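Local atomic coordinates of Eps1p (Saccharomyces cerevisiae, PDB entry 4TW5), a protein that is a yeast member of the thioredoxin superfamily, modelled here as two thioredoxin-like domains that follow one another along the chain. Residues A[25-30]-A[88-93]; A[114-119]-A[195-200]; A[131-136]-A[189-194]; A[248-253]-A[262-267]. One frame throughout, in Å; residues are numbered along the deposited sequence.

Contact 1: A[25-30]-A[88-93]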
loop_
_atom_site.group_PDB
_atom_site.type_symbol
_atom_site.label_atom_id
_atom_site.label_comp_id
_atom_site.label_asym_id
_atom_site.label_seq_id
_atom_site.Cartn_x
_atom_site.Cartn_y
_atom_site.Cartn_z
ATOM N N LYS A 25 -6.718 -53.370 9.439
ATOM C CA LYS A 25 -7.890 -52.581 9.042
ATOM C C LYS A 25 -8.074 -51.369 9.947
ATOM O O LYS A 25 -7.939 -51.474 11.163
ATOM C CB LYS A 25 -9.163 -53.438 9.053
ATOM C CG LYS A 25 -9.235 -54.487 7.948
ATOM C CD LYS A 25 -9.107 -53.859 6.562
ATOM C CE LYS A 25 -8.712 -54.913 5.531
ATOM N NZ LYS A 25 -8.466 -54.306 4.189
ATOM N N GLY A 26 -8.367 -50.216 9.351
ATOM C CA GLY A 26 -8.601 -48.995 10.104
ATOM C C GLY A 26 -7.414 -48.463 10.890
ATOM O O GLY A 26 -6.277 -48.875 10.697
ATOM N N LEU A 27 -7.696 -47.531 11.793
ATOM C CA LEU A 27 -6.682 -46.925 12.664
ATOM C C LEU A 27 -6.634 -47.533 14.050
ATOM O O LEU A 27 -7.645 -47.964 14.591
ATOM C CB LEU A 27 -6.926 -45.423 12.795
ATOM C CG LEU A 27 -6.795 -44.632 11.497
ATOM C CD1 LEU A 27 -7.210 -43.180 11.659
ATOM C CD2 LEU A 27 -5.342 -44.693 11.099
ATOM N N HIS A 28 -5.445 -47.586 14.629
ATOM C CA HIS A 28 -5.304 -48.069 15.990
ATOM C C HIS A 28 -4.481 -47.123 16.825
ATOM O O HIS A 28 -3.440 -46.639 16.384
ATOM C CB HIS A 28 -4.698 -49.462 15.994
ATOM C CG HIS A 28 -5.666 -50.513 15.570
ATOM N ND1 HIS A 28 -5.998 -50.718 14.248
ATOM C CD2 HIS A 28 -6.403 -51.392 16.288
ATOM C CE1 HIS A 28 -6.895 -51.687 14.169
ATOM N NE2 HIS A 28 -7.148 -52.120 15.393
ATOM N N ILE A 29 -4.987 -46.801 18.007
ATOM C CA ILE A 29 -4.237 -46.031 18.973
ATOM C C ILE A 29 -3.806 -46.963 20.094
ATOM O O ILE A 29 -4.631 -47.409 20.879
ATOM C CB ILE A 29 -5.054 -44.870 19.532
ATOM C CG1 ILE A 29 -5.482 -43.915 18.410
ATOM C CG2 ILE A 29 -4.255 -44.131 20.555
ATOM C CD1 ILE A 29 -6.375 -42.809 18.900
ATOM N N ILE A 30 -2.523 -47.286 20.147
ATOM C CA ILE A 30 -2.072 -48.340 21.033
ATOM C C ILE A 30 -1.247 -47.849 22.214
ATOM O O ILE A 30 -0.330 -47.035 22.069
ATOM C CB ILE A 30 -1.242 -49.378 20.272
ATOM C CG1 ILE A 30 -1.994 -49.836 19.023
ATOM C CG2 ILE A 30 -0.937 -50.583 21.168
ATOM C CD1 ILE A 30 -1.188 -50.773 18.125
ATOM N N ILE A 88 2.154 -44.134 23.899
ATOM C CA ILE A 88 0.925 -44.126 23.114
ATOM C C ILE A 88 1.166 -43.820 21.631
ATOM O O ILE A 88 1.701 -42.770 21.290
ATOM C CB ILE A 88 -0.055 -43.110 23.675
ATOM C CG1 ILE A 88 -0.162 -43.278 25.189
ATOM C CG2 ILE A 88 -1.421 -43.249 22.991
ATOM C CD1 ILE A 88 -1.045 -42.260 25.835
ATOM N N ARG A 89 0.743 -44.726 20.753
ATOM C CA ARG A 89 1.074 -44.645 19.325
ATOM C C ARG A 89 -0.120 -44.825 18.377
ATOM O O ARG A 89 -1.097 -45.508 18.712
ATOM C CB ARG A 89 2.116 -45.700 18.975
ATOM C CG ARG A 89 3.460 -45.570 19.658
ATOM C CD ARG A 89 4.407 -46.580 19.062
ATOM N NE ARG A 89 5.769 -46.430 19.545
ATOM C CZ ARG A 89 6.825 -46.989 18.964
ATOM N NH1 ARG A 89 6.669 -47.742 17.890
ATOM N NH2 ARG A 89 8.034 -46.804 19.464
ATOM N N LEU A 90 -0.031 -44.197 17.201
ATOM C CA LEU A 90 -0.998 -44.375 16.124
ATOM C C LEU A 90 -0.445 -45.237 14.981
ATOM O O LEU A 90 0.623 -44.966 14.427
ATOM C CB LEU A 90 -1.454 -43.028 15.566
ATOM C CG LEU A 90 -2.548 -43.086 14.477
ATOM C CD1 LEU A 90 -3.901 -43.596 15.046
ATOM C CD2 LEU A 90 -2.728 -41.732 13.836
ATOM N N TYR A 91 -1.185 -46.277 14.625
ATOM C CA TYR A 91 -0.823 -47.139 13.514
ATOM C C TYR A 91 -1.913 -47.131 12.461
ATOM O O TYR A 91 -3.074 -46.848 12.761
ATOM C CB TYR A 91 -0.586 -48.563 13.998
ATOM C CG TYR A 91 0.725 -48.762 14.727
ATOM C CD1 TYR A 91 0.897 -48.296 16.025
ATOM C CD2 TYR A 91 1.774 -49.456 14.138
ATOM C CE1 TYR A 91 2.092 -48.487 16.705
ATOM C CE2 TYR A 91 2.974 -49.653 14.813
ATOM C CZ TYR A 91 3.116 -49.166 16.098
ATOM O OH TYR A 91 4.281 -49.357 16.786
ATOM N N ASN A 92 -1.532 -47.363 11.210
ATOM C CA ASN A 92 -2.518 -47.656 10.184
ATOM C C ASN A 92 -2.152 -49.038 9.610
ATOM O O ASN A 92 -1.216 -49.669 10.110
ATOM C CB ASN A 92 -2.607 -46.522 9.156
ATOM C CG ASN A 92 -1.307 -46.289 8.359
ATOM O OD1 ASN A 92 -0.346 -47.055 8.412
ATOM N ND2 ASN A 92 -1.309 -45.209 7.599
ATOM N N PRO A 93 -2.897 -49.546 8.615
ATOM C CA PRO A 93 -2.488 -50.832 8.014
ATOM C C PRO A 93 -1.053 -50.882 7.442
ATOM O O PRO A 93 -0.490 -51.974 7.330
ATOM C CB PRO A 93 -3.512 -51.026 6.880
ATOM C CG PRO A 93 -4.716 -50.289 7.331
ATOM C CD PRO A 93 -4.216 -49.098 8.107
#
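Ile29 and Leu90 face each other across two antiparallel strands as a non-hydrogen-bonded pair, and Ile29 CG1 rests 3.7 Å from Leu90 CD1. The other branch of the isoleucine, CG2, meets Ile88 CG2 at 3.8 Å, so Ile29 lies against two residues of the partner strand. In Leu90, CG stands anti to the backbone N (chi1 -176°), and its CD1 also comes within 3.4 Å of His28 O. The pairs on either side carry the backbone bonds: Tyr91 N gives to His28 O at 2.9 Å and His28 N returns to Tyr91 O, while Ile30 N reaches Arg89 O at 2.7 Å and Arg89 N binds Ile30 O. His28, Ile30, Arg89 and Tyr91 turn to the opposite face of the sheet. There Ile30 crosses Tyr91 at about a right angle, with its CD1 3.9 Å from Tyr91 CD1. The phenol is fixed at its far end, where Tyr91 OH accepts from Arg89 NH1 at 3.1 Å and also bonds Glu80; Arg89 itself forms a salt bridge with Glu87. In the next shell Phe113 and Ala114 of helix 107-118 lie on Ile29, whereas Leu23 of helix 19-23 packs on Ile30 and Tyr91. A central strand paired antiparallel on one edge and parallel, to strand 63-69, on the other, with helices over both faces, is the core of the thioredoxin fold.

Contact 2: A[114-119]-A[195-200]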
loop_
_atom_site.group_PDB
_atom_site.type_symbol
_atom_site.label_atom_id
_atom_site.label_comp_id
_atom_site.label_asym_id
_atom_site.label_seq_id
_atom_site.Cartn_x
_atom_site.Cartn_y
_atom_site.Cartn_z
ATOM N N ALA A 114 -8.112 -38.952 18.757
ATOM C CA ALA A 114 -8.645 -39.878 17.777
ATOM C C ALA A 114 -9.496 -39.110 16.743
ATOM O O ALA A 114 -9.310 -39.282 15.524
ATOM C CB ALA A 114 -9.440 -40.993 18.447
ATOM N N ARG A 115 -10.368 -38.218 17.204
ATOM C CA ARG A 115 -11.172 -37.425 16.269
ATOM C C ARG A 115 -10.301 -36.569 15.335
ATOM O O ARG A 115 -10.578 -36.455 14.155
ATOM C CB ARG A 115 -12.154 -36.522 17.010
ATOM C CG ARG A 115 -13.257 -37.266 17.725
ATOM C CD ARG A 115 -14.047 -36.324 18.564
ATOM N NE ARG A 115 -15.189 -36.960 19.193
ATOM C CZ ARG A 115 -15.867 -36.426 20.201
ATOM N NH1 ARG A 115 -15.504 -35.242 20.678
ATOM N NH2 ARG A 115 -16.910 -37.066 20.721
ATOM N N ARG A 116 -9.246 -35.982 15.877
ATOM C CA ARG A 116 -8.330 -35.164 15.084
ATOM C C ARG A 116 -7.719 -35.998 13.938
ATOM O O ARG A 116 -7.737 -35.598 12.783
ATOM C CB ARG A 116 -7.251 -34.576 16.010
ATOM C CG ARG A 116 -6.625 -33.291 15.529
ATOM C CD ARG A 116 -5.635 -32.714 16.552
ATOM N NE ARG A 116 -6.292 -32.486 17.823
ATOM C CZ ARG A 116 -5.974 -33.108 18.948
ATOM N NH1 ARG A 116 -4.973 -33.967 18.971
ATOM N NH2 ARG A 116 -6.656 -32.859 20.051
ATOM N N GLU A 117 -7.246 -37.190 14.275
ATOM C CA GLU A 117 -6.582 -38.065 13.339
ATOM C C GLU A 117 -7.484 -38.690 12.293
ATOM O O GLU A 117 -7.004 -39.093 11.237
ATOM C CB GLU A 117 -5.850 -39.169 14.104
ATOM C CG GLU A 117 -4.681 -38.605 14.924
ATOM C CD GLU A 117 -3.723 -37.733 14.106
ATOM O OE1 GLU A 117 -3.428 -38.059 12.926
ATOM O OE2 GLU A 117 -3.284 -36.696 14.646
ATOM N N SER A 118 -8.770 -38.816 12.584
ATOM C CA SER A 118 -9.696 -39.354 11.603
ATOM C C SER A 118 -9.889 -38.368 10.450
ATOM O O SER A 118 -10.288 -38.753 9.360
ATOM C CB SER A 118 -11.050 -39.690 12.235
ATOM O OG SER A 118 -11.878 -38.556 12.232
ATOM N N MET A 119 -9.581 -37.099 10.678
ATOM C CA MET A 119 -9.794 -36.107 9.633
ATOM C C MET A 119 -8.545 -35.812 8.827
ATOM O O MET A 119 -8.542 -34.934 7.977
ATOM C CB MET A 119 -10.338 -34.823 10.229
ATOM C CG MET A 119 -11.844 -34.789 10.187
ATOM S SD MET A 119 -12.342 -33.579 11.344
ATOM C CE MET A 119 -13.628 -32.670 10.512
ATOM N N ALA A 195 -11.098 -27.858 14.006
ATOM C CA ALA A 195 -12.517 -27.733 14.275
ATOM C C ALA A 195 -12.991 -28.656 15.430
ATOM O O ALA A 195 -13.920 -28.311 16.144
ATOM C CB ALA A 195 -13.310 -28.015 13.010
ATOM N N VAL A 196 -12.341 -29.806 15.607
ATOM C CA VAL A 196 -12.638 -30.732 16.710
ATOM C C VAL A 196 -12.356 -30.052 18.034
ATOM O O VAL A 196 -13.073 -30.243 19.019
ATOM C CB VAL A 196 -11.803 -32.042 16.615
ATOM C CG1 VAL A 196 -11.817 -32.826 17.940
ATOM C CG2 VAL A 196 -12.296 -32.904 15.476
ATOM N N ASP A 197 -11.308 -29.240 18.057
ATOM C CA ASP A 197 -10.949 -28.545 19.283
ATOM C C ASP A 197 -11.620 -27.206 19.376
ATOM O O ASP A 197 -11.289 -26.401 20.238
ATOM C CB ASP A 197 -9.447 -28.381 19.369
ATOM C CG ASP A 197 -8.756 -29.693 19.619
ATOM O OD1 ASP A 197 -9.179 -30.404 20.568
ATOM O OD2 ASP A 197 -7.825 -30.023 18.851
ATOM N N ASP A 198 -12.578 -26.981 18.488
ATOM C CA ASP A 198 -13.348 -25.747 18.504
ATOM C C ASP A 198 -12.404 -24.532 18.399
ATOM O O ASP A 198 -12.621 -23.502 19.029
ATOM C CB ASP A 198 -14.207 -25.672 19.765
ATOM C CG ASP A 198 -15.358 -24.696 19.636
ATOM O OD1 ASP A 198 -15.802 -24.452 18.499
ATOM O OD2 ASP A 198 -15.815 -24.155 20.670
ATOM N N ILE A 199 -11.330 -24.699 17.635
ATOM C CA ILE A 199 -10.451 -23.599 17.219
ATOM C C ILE A 199 -10.829 -23.213 15.784
ATOM O O ILE A 199 -10.924 -24.064 14.886
ATOM C CB ILE A 199 -8.974 -24.004 17.356
ATOM C CG1 ILE A 199 -8.650 -24.195 18.848
ATOM C CG2 ILE A 199 -8.033 -22.953 16.725
ATOM C CD1 ILE A 199 -7.290 -24.732 19.115
ATOM N N ASN A 200 -11.097 -21.935 15.573
ATOM C CA ASN A 200 -11.492 -21.482 14.253
ATOM C C ASN A 200 -10.272 -21.317 13.328
ATOM O O ASN A 200 -9.127 -21.207 13.796
ATOM C CB ASN A 200 -12.282 -20.186 14.363
ATOM C CG ASN A 200 -13.629 -20.403 15.026
ATOM O OD1 ASN A 200 -13.928 -21.501 15.453
ATOM N ND2 ASN A 200 -14.432 -19.371 15.112
#
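Arg116 reaches Asp197 with the end of its side chain. Its CG leaves anti to the backbone N, and a bend at chi3 (-58°) sets the direction of NE. CD comes within 4.2 Å of Asp197 OD2, and from there on the approach tightens: NE donates to the syn lone pair of that oxygen at 3.1 Å, although OD2 is tilted out of the guanidinium plane by 21°. At the tip, NH2 makes a second, weak bond to OD2 at 3.3 Å. Guanidinium and carboxylate are nearly coplanar, 28° apart, and the two side chains cross at about a right angle. This salt bridge spans two thioredoxin-like domains, joining the last turns of helix 107-118 in the first to the end of helix 180-196 in the second. That second helix closes in a Schellman motif with Asp198, at positive phi, as its C-prime residue. Beside the ion pair sits an apolar patch. Val196 points at the first helix and sets CG1 3.8 Å from Arg115 CB, while its CG2 lies 3.9 Å from the same carbon and 4.2 Å from Met119 SD. The guanidinium of Arg115 turns to Glu57, and Arg266 brings a further positive charge close to Arg116 NH2.

Contact 3: A[131-136]-A[189-194]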
loop_
_atom_site.group_PDB
_atom_site.type_symbol
_atom_site.label_atom_id
_atom_site.label_comp_id
_atom_site.label_asym_id
_atom_site.label_seq_id
_atom_site.Cartn_x
_atom_site.Cartn_y
_atom_site.Cartn_z
ATOM N N ALA A 131 -15.016 -33.365 1.501
ATOM C CA ALA A 131 -15.291 -32.517 2.655
ATOM C C ALA A 131 -15.128 -31.040 2.323
ATOM O O ALA A 131 -14.377 -30.666 1.414
ATOM C CB ALA A 131 -14.418 -32.893 3.789
ATOM N N LYS A 132 -15.874 -30.217 3.041
ATOM C CA LYS A 132 -15.752 -28.768 2.967
ATOM C C LYS A 132 -14.526 -28.312 3.758
ATOM O O LYS A 132 -14.113 -28.976 4.714
ATOM C CB LYS A 132 -17.000 -28.100 3.518
ATOM C CG LYS A 132 -17.237 -26.683 3.056
ATOM C CD LYS A 132 -17.785 -25.842 4.216
ATOM C CE LYS A 132 -18.912 -26.553 4.930
ATOM N NZ LYS A 132 -19.385 -25.789 6.130
ATOM N N SER A 133 -13.927 -27.197 3.354
ATOM C CA SER A 133 -12.937 -26.556 4.200
ATOM C C SER A 133 -13.675 -25.786 5.289
ATOM O O SER A 133 -14.685 -25.141 5.014
ATOM C CB SER A 133 -12.033 -25.633 3.392
ATOM O OG SER A 133 -11.202 -24.869 4.247
ATOM N N GLU A 134 -13.216 -25.895 6.529
ATOM C CA GLU A 134 -13.817 -25.122 7.614
ATOM C C GLU A 134 -13.257 -23.695 7.671
ATOM O O GLU A 134 -13.792 -22.856 8.409
ATOM C CB GLU A 134 -13.600 -25.810 8.975
ATOM C CG GLU A 134 -14.331 -27.158 9.159
ATOM C CD GLU A 134 -15.803 -27.107 8.749
ATOM O OE1 GLU A 134 -16.534 -26.202 9.203
ATOM O OE2 GLU A 134 -16.237 -27.978 7.962
ATOM N N SER A 135 -12.196 -23.423 6.890
ATOM C CA SER A 135 -11.506 -22.138 6.920
ATOM C C SER A 135 -12.428 -20.994 6.513
ATOM O O SER A 135 -13.053 -21.046 5.482
ATOM C CB SER A 135 -10.287 -22.189 5.999
ATOM O OG SER A 135 -9.646 -20.934 5.870
ATOM N N GLN A 136 -12.523 -19.951 7.330
ATOM C CA GLN A 136 -13.449 -18.857 7.014
ATOM C C GLN A 136 -12.815 -17.679 6.274
ATOM O O GLN A 136 -11.671 -17.298 6.512
ATOM C CB GLN A 136 -14.105 -18.350 8.295
ATOM C CG GLN A 136 -15.030 -19.361 8.944
ATOM C CD GLN A 136 -15.404 -18.981 10.379
ATOM O OE1 GLN A 136 -14.845 -19.524 11.340
ATOM N NE2 GLN A 136 -16.347 -18.049 10.527
ATOM N N ILE A 189 -6.795 -29.501 5.696
ATOM C CA ILE A 189 -6.687 -30.557 6.691
ATOM C C ILE A 189 -6.583 -29.924 8.106
ATOM O O ILE A 189 -7.335 -30.286 9.014
ATOM C CB ILE A 189 -5.464 -31.475 6.381
ATOM C CG1 ILE A 189 -5.645 -32.167 5.033
ATOM C CG2 ILE A 189 -5.267 -32.527 7.443
ATOM C CD1 ILE A 189 -4.386 -32.855 4.507
ATOM N N ILE A 190 -5.721 -28.920 8.242
ATOM C CA ILE A 190 -5.600 -28.128 9.458
ATOM C C ILE A 190 -6.918 -27.546 9.904
ATOM O O ILE A 190 -7.192 -27.511 11.118
ATOM C CB ILE A 190 -4.596 -26.998 9.272
ATOM C CG1 ILE A 190 -3.207 -27.587 9.075
ATOM C CG2 ILE A 190 -4.625 -26.026 10.427
ATOM C CD1 ILE A 190 -2.211 -26.611 8.527
ATOM N N SER A 191 -7.724 -27.043 8.972
ATOM C CA SER A 191 -8.978 -26.418 9.378
ATOM C C SER A 191 -9.930 -27.452 9.987
ATOM O O SER A 191 -10.604 -27.178 10.971
ATOM C CB SER A 191 -9.657 -25.714 8.219
ATOM O OG SER A 191 -10.285 -26.641 7.358
ATOM N N ARG A 192 -9.957 -28.650 9.418
ATOM C CA ARG A 192 -10.875 -29.660 9.902
ATOM C C ARG A 192 -10.383 -30.251 11.226
ATOM O O ARG A 192 -11.170 -30.502 12.098
ATOM C CB ARG A 192 -11.070 -30.750 8.855
ATOM C CG ARG A 192 -12.020 -30.318 7.727
ATOM C CD ARG A 192 -12.065 -31.305 6.539
ATOM N NE ARG A 192 -12.388 -32.707 6.841
ATOM C CZ ARG A 192 -13.595 -33.160 7.173
ATOM N NH1 ARG A 192 -14.620 -32.333 7.258
ATOM N NH2 ARG A 192 -13.779 -34.451 7.393
ATOM N N GLN A 193 -9.087 -30.454 11.380
ATOM C CA GLN A 193 -8.571 -30.995 12.627
ATOM C C GLN A 193 -8.788 -30.017 13.793
ATOM O O GLN A 193 -9.193 -30.424 14.877
ATOM C CB GLN A 193 -7.087 -31.349 12.468
ATOM C CG GLN A 193 -6.849 -32.566 11.566
ATOM C CD GLN A 193 -5.386 -32.971 11.522
ATOM O OE1 GLN A 193 -4.520 -32.140 11.299
ATOM N NE2 GLN A 193 -5.106 -34.246 11.735
ATOM N N LEU A 194 -8.593 -28.723 13.544
ATOM C CA LEU A 194 -8.755 -27.719 14.582
ATOM C C LEU A 194 -10.215 -27.513 14.929
ATOM O O LEU A 194 -10.537 -27.006 16.010
ATOM C CB LEU A 194 -8.130 -26.386 14.176
ATOM C CG LEU A 194 -6.607 -26.390 14.304
ATOM C CD1 LEU A 194 -6.009 -25.036 13.904
ATOM C CD2 LEU A 194 -6.172 -26.799 15.706
HETATM O O HOH W 1 -15.436 -30.029 6.732
#
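Ala131 lays its methyl group flat over the guanidinium of Arg192, with CB 3.4 Å above the plane and over its centre. The arginine chain bends at chi3 (55°), which turns NE, and CB of Ala131 lies within 3.7 Å of that nitrogen. On the way CD passes 3.6 Å from Lys132 O. Glu134 crosses Arg192 obliquely, its carboxylate plane 52° from the guanidinium, and the charged ends stay apart: Glu134 OE2 and Arg192 NH1 are separated by 4.7 Å. A water modelled at the guanidinium edge joins both of them and Lys132 O, though its distances are short enough to leave its exact place doubtful. The residue before the arginine, Ser191, points toward the loop. Its OG sits between the backbone N and the carbonyl carbon (chi1 77°), where it accepts from Glu134 N at 3.1 Å and also bonds Lys188 O within its own helix. Ser133 OG, meanwhile, takes the N-H of Ser135 at 3.2 Å, an ST turn, and has a further partner in Ser168. The loop leads into strand 136-137, at the edge of the second sheet and parallel to strand 200-205. Helix 180-196 starts at Cys180, disulfide-bonded to Cys177, the placing of a CXXC pair at the head of a helix that is characteristic of thioredoxin-like domains.

Contact 4: A[248-253]-A[262-267]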
loop_
_atom_site.group_PDB
_atom_site.type_symbol
_atom_site.label_atom_id
_atom_site.label_comp_id
_atom_site.label_asym_id
_atom_site.label_seq_id
_atom_site.Cartn_x
_atom_site.Cartn_y
_atom_site.Cartn_z
ATOM N N PHE A 248 0.170 -14.135 17.349
ATOM C CA PHE A 248 1.437 -14.882 17.367
ATOM C C PHE A 248 1.711 -15.618 16.035
ATOM O O PHE A 248 0.963 -16.526 15.680
ATOM C CB PHE A 248 1.428 -15.889 18.518
ATOM C CG PHE A 248 1.358 -15.243 19.883
ATOM C CD1 PHE A 248 2.527 -14.945 20.582
ATOM C CD2 PHE A 248 0.144 -14.903 20.448
ATOM C CE1 PHE A 248 2.475 -14.350 21.813
ATOM C CE2 PHE A 248 0.090 -14.298 21.670
ATOM C CZ PHE A 248 1.252 -14.030 22.362
ATOM N N ASP A 249 2.774 -15.225 15.315
ATOM C CA ASP A 249 3.186 -15.910 14.075
ATOM C C ASP A 249 3.601 -17.347 14.316
ATOM O O ASP A 249 4.203 -17.680 15.343
ATOM C CB ASP A 249 4.363 -15.215 13.389
ATOM C CG ASP A 249 3.968 -13.931 12.699
ATOM O OD1 ASP A 249 2.798 -13.512 12.824
ATOM O OD2 ASP A 249 4.823 -13.373 11.974
ATOM N N TYR A 250 3.307 -18.200 13.345
ATOM C CA TYR A 250 3.784 -19.571 13.376
ATOM C C TYR A 250 5.326 -19.586 13.455
ATOM O O TYR A 250 6.003 -18.963 12.640
ATOM C CB TYR A 250 3.283 -20.335 12.146
ATOM C CG TYR A 250 3.611 -21.805 12.216
ATOM C CD1 TYR A 250 2.902 -22.635 13.053
ATOM C CD2 TYR A 250 4.656 -22.346 11.488
ATOM C CE1 TYR A 250 3.197 -23.964 13.148
ATOM C CE2 TYR A 250 4.957 -23.673 11.576
ATOM C CZ TYR A 250 4.213 -24.480 12.412
ATOM O OH TYR A 250 4.493 -25.813 12.516
ATOM N N PRO A 251 5.882 -20.240 14.485
ATOM C CA PRO A 251 7.318 -20.155 14.798
ATOM C C PRO A 251 8.213 -21.070 13.985
ATOM O O PRO A 251 9.342 -20.715 13.695
ATOM C CB PRO A 251 7.367 -20.572 16.268
ATOM C CG PRO A 251 6.260 -21.535 16.397
ATOM C CD PRO A 251 5.156 -21.042 15.482
ATOM N N ASN A 252 7.735 -22.255 13.645
ATOM C CA ASN A 252 8.575 -23.214 12.943
ATOM C C ASN A 252 8.614 -22.948 11.430
ATOM O O ASN A 252 8.110 -21.928 10.944
ATOM C CB ASN A 252 8.098 -24.629 13.235
ATOM C CG ASN A 252 7.826 -24.844 14.712
ATOM O OD1 ASN A 252 8.552 -24.329 15.568
ATOM N ND2 ASN A 252 6.760 -25.572 15.020
ATOM N N GLY A 253 9.273 -23.821 10.686
ATOM C CA GLY A 253 9.393 -23.585 9.257
ATOM C C GLY A 253 8.156 -24.027 8.494
ATOM O O GLY A 253 7.208 -24.557 9.080
ATOM N N VAL A 262 -1.322 -27.492 13.840
ATOM C CA VAL A 262 -2.413 -27.835 14.753
ATOM C C VAL A 262 -1.947 -27.656 16.194
ATOM O O VAL A 262 -2.597 -26.976 16.999
ATOM C CB VAL A 262 -2.910 -29.289 14.535
ATOM C CG1 VAL A 262 -3.816 -29.744 15.688
ATOM C CG2 VAL A 262 -3.676 -29.394 13.222
ATOM N N ASP A 263 -0.789 -28.230 16.499
ATOM C CA ASP A 263 -0.235 -28.173 17.847
ATOM C C ASP A 263 0.157 -26.755 18.254
ATOM O O ASP A 263 0.092 -26.420 19.423
ATOM C CB ASP A 263 0.931 -29.150 17.980
ATOM C CG ASP A 263 0.476 -30.600 17.792
ATOM O OD1 ASP A 263 -0.727 -30.881 18.062
ATOM O OD2 ASP A 263 1.305 -31.451 17.380
ATOM N N PHE A 264 0.574 -25.928 17.302
ATOM C CA PHE A 264 0.828 -24.529 17.611
ATOM C C PHE A 264 -0.470 -23.849 18.014
ATOM O O PHE A 264 -0.537 -23.163 19.033
ATOM C CB PHE A 264 1.450 -23.801 16.421
ATOM C CG PHE A 264 1.488 -22.304 16.571
ATOM C CD1 PHE A 264 2.423 -21.689 17.413
ATOM C CD2 PHE A 264 0.608 -21.516 15.872
ATOM C CE1 PHE A 264 2.489 -20.312 17.537
ATOM C CE2 PHE A 264 0.645 -20.135 15.982
ATOM C CZ PHE A 264 1.592 -19.522 16.820
ATOM N N ALA A 265 -1.515 -24.087 17.236
ATOM C CA ALA A 265 -2.813 -23.466 17.486
ATOM C C ALA A 265 -3.400 -23.888 18.826
ATOM O O ALA A 265 -4.285 -23.234 19.341
ATOM C CB ALA A 265 -3.798 -23.807 16.363
ATOM N N ARG A 266 -2.895 -24.985 19.374
ATOM C CA ARG A 266 -3.442 -25.566 20.582
ATOM C C ARG A 266 -2.615 -25.274 21.828
ATOM O O ARG A 266 -3.016 -25.628 22.918
ATOM C CB ARG A 266 -3.631 -27.071 20.372
ATOM C CG ARG A 266 -5.028 -27.409 19.878
ATOM C CD ARG A 266 -5.108 -28.744 19.202
ATOM N NE ARG A 266 -4.135 -29.719 19.681
ATOM C CZ ARG A 266 -4.290 -30.532 20.717
ATOM N NH1 ARG A 266 -5.390 -30.497 21.467
ATOM N NH2 ARG A 266 -3.320 -31.378 21.008
ATOM N N ARG A 267 -1.486 -24.598 21.664
ATOM C CA ARG A 267 -0.636 -24.234 22.791
ATOM C C ARG A 267 -1.330 -23.274 23.750
ATOM O O ARG A 267 -2.062 -22.377 23.316
ATOM C CB ARG A 267 0.642 -23.540 22.307
ATOM C CG ARG A 267 1.945 -24.327 22.193
ATOM C CD ARG A 267 2.926 -23.508 21.317
ATOM N NE ARG A 267 4.172 -24.195 20.952
ATOM C CZ ARG A 267 4.671 -24.276 19.712
ATOM N NH1 ARG A 267 4.007 -23.766 18.686
ATOM N NH2 ARG A 267 5.827 -24.894 19.483
#
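Phe264 is the residue against which Tyr250 and Pro251 pack, holding the last helix of the second thioredoxin-like domain to the end of edge strand 247-249; these two elements close the beta-beta-alpha half of the fold. Earlier in the helix, Val262 turns away from the strand to Gln193 and Leu194 of helix 180-196. Phe264 follows, with CG anti to the backbone N (chi1 169°), which places CG on the side of the strand end. Over one face of its ring come Tyr250 CA, a CH-pi contact 4.2 Å from the centroid, and Pro251 CD, 3.4 Å from CD1 of Phe264. The Tyr250 ring makes an offset edge-to-face pair with Phe264, the tyrosine edge toward the phenylalanine face, planes at 81° and centroids 5.5 Å apart; its CE1 also lies 3.7 Å from Phe264 CB. At the rim, Phe248 O approaches CZ of Phe264 in the ring plane at 3.3 Å. Behind the contact, Leu156 and Leu237 of the sheet touch Phe264, Tyr261 stacks on Tyr250, and Asp249 forms a salt bridge with Arg228 of the second subunit. Beyond Ala265, which packs on Leu194 and Leu156, Arg266 pairs with Glu102 in the first domain. Arg267 then bonds through its N to Phe264 O, and its extended side chain runs back past Pro251, bringing NH1 to 3.9 Å from Pro251 CG.

Contact 1 lies in the sheet of the first thioredoxin-like domain, contacts 3 and 4 in the second, and contact 2 bridges the two. Helix 107-118 ties contact 1 to contact 2, their centres about 17 Å apart, through Ala114 on Ile29. Helix 180-196 serves both contacts 2 and 3, whose centres are about 9 Å apart, and contact 3 is nested inside the loop that contact 2 closes. Contact 4, last along the chain, lies about 16 Å from each of these two, centre to centre, and meets helix 180-196 through Leu194. Contacts 1 and 4, about 25 Å apart between centres, lie on opposite sides of the chain's centre, and contact 2 joins the two domains through a helix of each.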